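Local coordinates for protein 361aa long hypothetical D-aminopeptidase (Pyrococcus horikoshii, PDB 2DRH) that probably acts as an aminopeptidase of the S58 peptidase family, as a tetramer of identical chains, at residues G82-Q85 and L86-L89; D164-E167 and G168-A172; I323-S326 and L327-A330. One frame throughout, in Å; residues are numbered along the deposited sequence.

How the interactions relate
Interactions 2 and 3 are neighbours, with centres 10 Å apart. They touch where E329 lies against the loop of interaction 2: E167 CB is 3.6 Å from E329 OE2, and G168 N is 3.7 Å from E329 CB. Two residues outside the segments, K2 and S187, each reach both contacts and so tie the loop 164-172 to the end of helix 309-328. Interaction 1 sits across the chain's centre, about 27 Å from interaction 2 and 30 Å from interaction 3, centre to centre. It also faces other subunits, whereas 164-172 and 323-330 meet none. Between the nearest atoms of interactions 1 and 2 the gap is still about 16 Å.

Interaction 1: G82-Q85 and L86-L89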
# COMPACT_ATOMS: atom_id res chain seq x y z
N GLY A 82 -2.67 -9.45 -13.18
CA GLY A 82 -3.28 -8.21 -13.62
C GLY A 82 -3.57 -7.11 -12.60
O GLY A 82 -3.94 -6.01 -13.00
N LEU A 83 -3.41 -7.38 -11.31
CA LEU A 83 -3.72 -6.34 -10.32
C LEU A 83 -2.79 -5.13 -10.25
O LEU A 83 -3.24 -4.02 -9.95
CB LEU A 83 -3.80 -6.95 -8.91
CG LEU A 83 -4.89 -7.99 -8.65
CD1 LEU A 83 -4.76 -8.48 -7.22
CD2 LEU A 83 -6.27 -7.39 -8.91
N ILE A 84 -1.50 -5.31 -10.52
CA ILE A 84 -0.59 -4.17 -10.44
C ILE A 84 -0.96 -3.02 -11.37
O ILE A 84 -0.92 -1.86 -10.97
CB ILE A 84 0.89 -4.61 -10.67
CG1 ILE A 84 1.46 -5.22 -9.38
CG2 ILE A 84 1.74 -3.43 -11.08
CD1 ILE A 84 0.62 -6.35 -8.78
N GLN A 85 -1.32 -3.32 -12.61
CA GLN A 85 -1.69 -2.25 -13.53
C GLN A 85 -3.08 -1.73 -13.21
O GLN A 85 -3.38 -0.56 -13.43
CB GLN A 85 -1.62 -2.72 -14.99
CG GLN A 85 -1.79 -1.57 -16.01
CD GLN A 85 -1.36 -1.95 -17.42
OE1 GLN A 85 -0.24 -2.45 -17.62
NE2 GLN A 85 -2.23 -1.70 -18.40
N LEU A 86 -3.95 -2.60 -12.69
CA LEU A 86 -5.29 -2.17 -12.34
C LEU A 86 -5.15 -1.02 -11.33
O LEU A 86 -5.79 0.05 -11.48
CB LEU A 86 -6.08 -3.34 -11.73
CG LEU A 86 -7.59 -3.12 -11.54
CD1 LEU A 86 -8.30 -4.46 -11.46
CD2 LEU A 86 -7.86 -2.29 -10.29
N TRP A 87 -4.30 -1.23 -10.33
CA TRP A 87 -4.06 -0.22 -9.31
C TRP A 87 -3.36 1.03 -9.82
O TRP A 87 -3.71 2.15 -9.43
CB TRP A 87 -3.24 -0.80 -8.15
CG TRP A 87 -4.02 -1.69 -7.22
CD1 TRP A 87 -5.28 -1.47 -6.75
CD2 TRP A 87 -3.57 -2.90 -6.60
NE1 TRP A 87 -5.64 -2.46 -5.86
CE2 TRP A 87 -4.60 -3.35 -5.76
CE3 TRP A 87 -2.38 -3.64 -6.67
CZ2 TRP A 87 -4.49 -4.51 -4.99
CZ3 TRP A 87 -2.27 -4.80 -5.91
CH2 TRP A 87 -3.31 -5.22 -5.08
N GLU A 88 -2.37 0.85 -10.69
CA GLU A 88 -1.61 1.97 -11.23
C GLU A 88 -2.42 2.87 -12.16
O GLU A 88 -2.39 4.10 -12.02
CB GLU A 88 -0.38 1.46 -11.98
CG GLU A 88 0.58 2.57 -12.42
CD GLU A 88 1.38 3.15 -11.26
OE1 GLU A 88 2.10 2.37 -10.60
OE2 GLU A 88 1.30 4.38 -11.02
N LEU A 89 -3.15 2.27 -13.10
CA LEU A 89 -3.94 3.03 -14.07
C LEU A 89 -5.39 3.20 -13.67
O LEU A 89 -6.09 4.05 -14.23
CB LEU A 89 -3.88 2.36 -15.44
CG LEU A 89 -2.52 2.24 -16.12
CD1 LEU A 89 -2.69 1.52 -17.45
CD2 LEU A 89 -1.92 3.62 -16.35
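The W87 indole has L83 over one face: L83 CB stands 4.2 Å from the centroid of the W87 six-membered ring and 19° off its normal, a CH-pi contact shifted toward the ring's rim. The I84 methyl CD1 comes to 4.4 Å from W87 CZ3. With W87 CG beside its own backbone N and anti to the carbonyl carbon (chi1 -76°), the ring folds back over the preceding turn and brings W87 CE3 to 3.4 Å from L83 O. At the rim, W87 NE1 donates to the carbonyl of A71.

The next pair along the helix is Q85 and L89. The extended Q85 chain lies beside L89, whose CD1 is 3.5 Å from Q85 CG and 3.4 Å from Q85 NE2; Q85 OE1 bonds K79 of the second subunit. Beneath these side chains run ordinary alpha-helical bonds, from W87 N to L83 O at 3.0 Å and from L89 N to Q85 O at 2.9 Å. G82 is the N-cap residue, and its positive phi suits glycine.

Putting an alanine in place of W87 would probably uncover L83 CB and leave the A71 carbonyl without its indole donor.

The short helix 83-89 lies on the sheet, with L83 and L86 facing strands 65-73 and 278-285. E88 turns to other copies of the protein, bonding G76 of the second subunit and forming a salt bridge with R257 of the third, so the helix joins sheet to subunit interface.

Interaction 2: D164-E167 and G168-A172; sequences DFEE and GAVGA
V170 reaches back over the E166 peptide: its CG2 lies 3.6 Å from E166 O and 4.0 Å from E167 C. The contact is van der Waals, a methyl against a carbonyl and the peptide that follows. V170 CG1 is anti to the carbonyl carbon (chi1 -65°), which leaves CG2 between the backbone N and the carbonyl carbon and turned to the earlier residues. CG1 comes no nearer to the E166 carboxylate than 4.2 Å, measured to OE1, and that side chain is on the exposed side of the loop. E166 O itself accepts a hydrogen bond from NE2 of H31, and V170 packs on H31 and T33 of strand 28-36; methyl, carbonyl and imidazole thus gather at one spot beside that strand.

What turns the chain so that V170 can meet E166 is an inverse gamma turn centred on A169, closed by a weak bond from V170 N to G168 O at 2.9 Å. Just ahead of it, G168 has a phi of 104°, where a beta carbon would be jammed against the E167 carbonyl, and its backbone is hydrogen-bonded to I185. No hydrogen bond joins 164-167 to 168-172 directly; past the turn, G171 N bonds T33 OG1 on strand 28-36 and A172 N bonds T53 OG1 on strand 48-56.

Beyond CG the E167 side chain runs extended, and its buried carboxylate is gripped through OE2 by salt bridges to K20 and K2, which would probably favour the ionised form, while OE1 takes a weak bond from S187 N. K20 also donates to F165 O and makes a cation-pi contact with the F165 ring, tying both residues to one lysine.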
# COMPACT_ATOMS: atom_id res chain seq x y z
N ASP A 164 -28.14 -14.15 -18.28
CA ASP A 164 -28.50 -15.29 -17.46
C ASP A 164 -27.27 -16.19 -17.36
O ASP A 164 -26.53 -16.37 -18.33
CB ASP A 164 -29.66 -16.04 -18.13
CG ASP A 164 -30.27 -17.12 -17.24
OD1 ASP A 164 -30.88 -16.77 -16.20
OD2 ASP A 164 -30.15 -18.31 -17.59
N PHE A 165 -27.02 -16.73 -16.17
CA PHE A 165 -25.88 -17.62 -15.99
C PHE A 165 -26.12 -18.51 -14.78
O PHE A 165 -26.67 -18.08 -13.78
CB PHE A 165 -24.58 -16.81 -15.84
CG PHE A 165 -24.50 -15.99 -14.59
CD1 PHE A 165 -23.99 -16.53 -13.41
CD2 PHE A 165 -24.93 -14.66 -14.58
CE1 PHE A 165 -23.91 -15.77 -12.25
CE2 PHE A 165 -24.85 -13.89 -13.43
CZ PHE A 165 -24.34 -14.44 -12.25
N GLU A 166 -25.72 -19.76 -14.90
CA GLU A 166 -25.89 -20.72 -13.82
C GLU A 166 -24.96 -20.44 -12.65
O GLU A 166 -23.89 -19.85 -12.81
CB GLU A 166 -25.65 -22.14 -14.34
CG GLU A 166 -26.61 -22.58 -15.42
CD GLU A 166 -26.43 -24.03 -15.80
OE1 GLU A 166 -25.32 -24.40 -16.24
OE2 GLU A 166 -27.40 -24.81 -15.66
N GLU A 167 -25.39 -20.88 -11.47
CA GLU A 167 -24.61 -20.69 -10.25
C GLU A 167 -24.37 -22.06 -9.62
O GLU A 167 -25.01 -23.04 -9.99
CB GLU A 167 -25.34 -19.75 -9.29
CG GLU A 167 -25.41 -18.32 -9.82
CD GLU A 167 -26.13 -17.36 -8.88
OE1 GLU A 167 -25.89 -17.42 -7.66
OE2 GLU A 167 -26.93 -16.54 -9.38
N GLY A 168 -23.43 -22.13 -8.68
CA GLY A 168 -23.13 -23.40 -8.04
C GLY A 168 -21.85 -24.01 -8.56
O GLY A 168 -20.88 -23.29 -8.83
N ALA A 169 -21.82 -25.32 -8.72
CA ALA A 169 -20.62 -26.00 -9.20
C ALA A 169 -20.51 -25.97 -10.72
O ALA A 169 -20.69 -26.99 -11.39
CB ALA A 169 -20.59 -27.44 -8.69
N VAL A 170 -20.21 -24.80 -11.26
CA VAL A 170 -20.09 -24.62 -12.70
C VAL A 170 -18.92 -23.70 -12.98
O VAL A 170 -18.51 -22.93 -12.11
CB VAL A 170 -21.40 -24.02 -13.28
CG1 VAL A 170 -22.57 -25.01 -13.09
CG2 VAL A 170 -21.73 -22.70 -12.57
N GLY A 171 -18.38 -23.76 -14.20
CA GLY A 171 -17.26 -22.91 -14.54
C GLY A 171 -16.11 -23.05 -13.55
O GLY A 171 -15.71 -24.16 -13.20
N ALA A 172 -15.59 -21.92 -13.08
CA ALA A 172 -14.49 -21.94 -12.12
C ALA A 172 -14.93 -22.54 -10.78
O ALA A 172 -14.11 -23.00 -10.01
CB ALA A 172 -13.94 -20.53 -11.92

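Interaction 3: I323-S326 and L327-A330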
# COMPACT_ATOMS: atom_id res chain seq x y z
N ILE A 323 -22.32 -15.26 -1.37
CA ILE A 323 -21.59 -16.38 -0.80
C ILE A 323 -22.57 -17.49 -0.44
O ILE A 323 -22.36 -18.65 -0.81
CB ILE A 323 -20.80 -15.97 0.47
CG1 ILE A 323 -19.67 -15.02 0.07
CG2 ILE A 323 -20.25 -17.21 1.18
CD1 ILE A 323 -18.92 -14.42 1.25
N ILE A 324 -23.63 -17.13 0.26
CA ILE A 324 -24.64 -18.12 0.65
C ILE A 324 -25.24 -18.79 -0.60
O ILE A 324 -25.36 -20.02 -0.65
CB ILE A 324 -25.76 -17.46 1.50
CG1 ILE A 324 -25.16 -16.89 2.79
CG2 ILE A 324 -26.84 -18.48 1.82
CD1 ILE A 324 -24.28 -17.87 3.57
N ASN A 325 -25.59 -17.99 -1.60
CA ASN A 325 -26.17 -18.53 -2.83
C ASN A 325 -25.23 -19.54 -3.50
O ASN A 325 -25.70 -20.47 -4.16
CB ASN A 325 -26.51 -17.40 -3.82
CG ASN A 325 -27.65 -16.54 -3.33
OD1 ASN A 325 -28.58 -17.03 -2.72
ND2 ASN A 325 -27.58 -15.24 -3.61
N SER A 326 -23.92 -19.36 -3.34
CA SER A 326 -22.96 -20.28 -3.94
C SER A 326 -23.12 -21.65 -3.28
O SER A 326 -22.83 -22.67 -3.89
CB SER A 326 -21.52 -19.78 -3.77
OG SER A 326 -21.05 -19.99 -2.45
N LEU A 327 -23.57 -21.65 -2.04
CA LEU A 327 -23.78 -22.90 -1.31
C LEU A 327 -25.16 -23.48 -1.67
O LEU A 327 -25.29 -24.67 -1.96
CB LEU A 327 -23.70 -22.66 0.20
CG LEU A 327 -22.37 -22.10 0.73
CD1 LEU A 327 -22.50 -21.78 2.21
CD2 LEU A 327 -21.25 -23.10 0.50
N LEU A 328 -26.18 -22.62 -1.67
CA LEU A 328 -27.54 -23.02 -2.01
C LEU A 328 -27.67 -23.54 -3.44
O LEU A 328 -28.51 -24.38 -3.73
CB LEU A 328 -28.50 -21.84 -1.82
CG LEU A 328 -28.82 -21.41 -0.38
CD1 LEU A 328 -29.59 -20.09 -0.37
CD2 LEU A 328 -29.63 -22.50 0.28
N GLU A 329 -26.82 -23.03 -4.33
CA GLU A 329 -26.86 -23.43 -5.74
C GLU A 329 -25.96 -24.62 -6.07
O GLU A 329 -26.12 -25.24 -7.12
CB GLU A 329 -26.48 -22.25 -6.63
CG GLU A 329 -27.45 -21.07 -6.57
CD GLU A 329 -28.61 -21.22 -7.54
OE1 GLU A 329 -29.36 -22.22 -7.43
OE2 GLU A 329 -28.77 -20.34 -8.40
N ALA A 330 -25.03 -24.95 -5.18
CA ALA A 330 -24.12 -26.07 -5.42
C ALA A 330 -24.78 -27.44 -5.22
O ALA A 330 -25.59 -27.64 -4.32
CB ALA A 330 -22.90 -25.95 -4.51
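I324 and L328 meet at the tips of their branches, I324 CG2 lying 3.9 Å from L328 CD1, a fairly relaxed apolar contact one helical turn apart. The tight part is the backbone beside it. I324 O takes two N-H groups, from L328 N at 2.9 Å, in the carbonyl plane and nearly straight at 166°, and from L327 N at 2.8 Å, above that plane and more bent. L327 N also has a weak, longer bond to I323 O, so it is shared between an alpha-helical and a 3-10-type acceptor.

A side chain approaches I323 O as well. S326 OG sits between its own backbone N and carbonyl carbon (chi1 76°), a setting that turns the hydroxyl back along the helix; it is modelled donating to I323 O, though at 2.5 Å the exact length is doubtful. The same hydroxyl is hydrogen-bonded to that of S207.

This is the last turn of the long helix 309-328, where the chain starts to leave the helical path. E329 N still bonds N325 O at 2.8 Å, while A330 N bonds L327 O at 3.2 Å, three residues back, and A330 has an extended backbone, with psi at 141°.

The base of the E329 side chain is still tight, with CG pressed to 3.0 Å from N325 O. Its end is the loose part: the chain bends at chi2 and carries the carboxylate away from 323-326, on the partly exposed side. N325, by contrast, is buried and well supplied with partners: OD1 accepts from A3 N, and ND2 donates to E321 and to the carbonyl of S187. L328 leans on L6 and on L349 of helix 346-355.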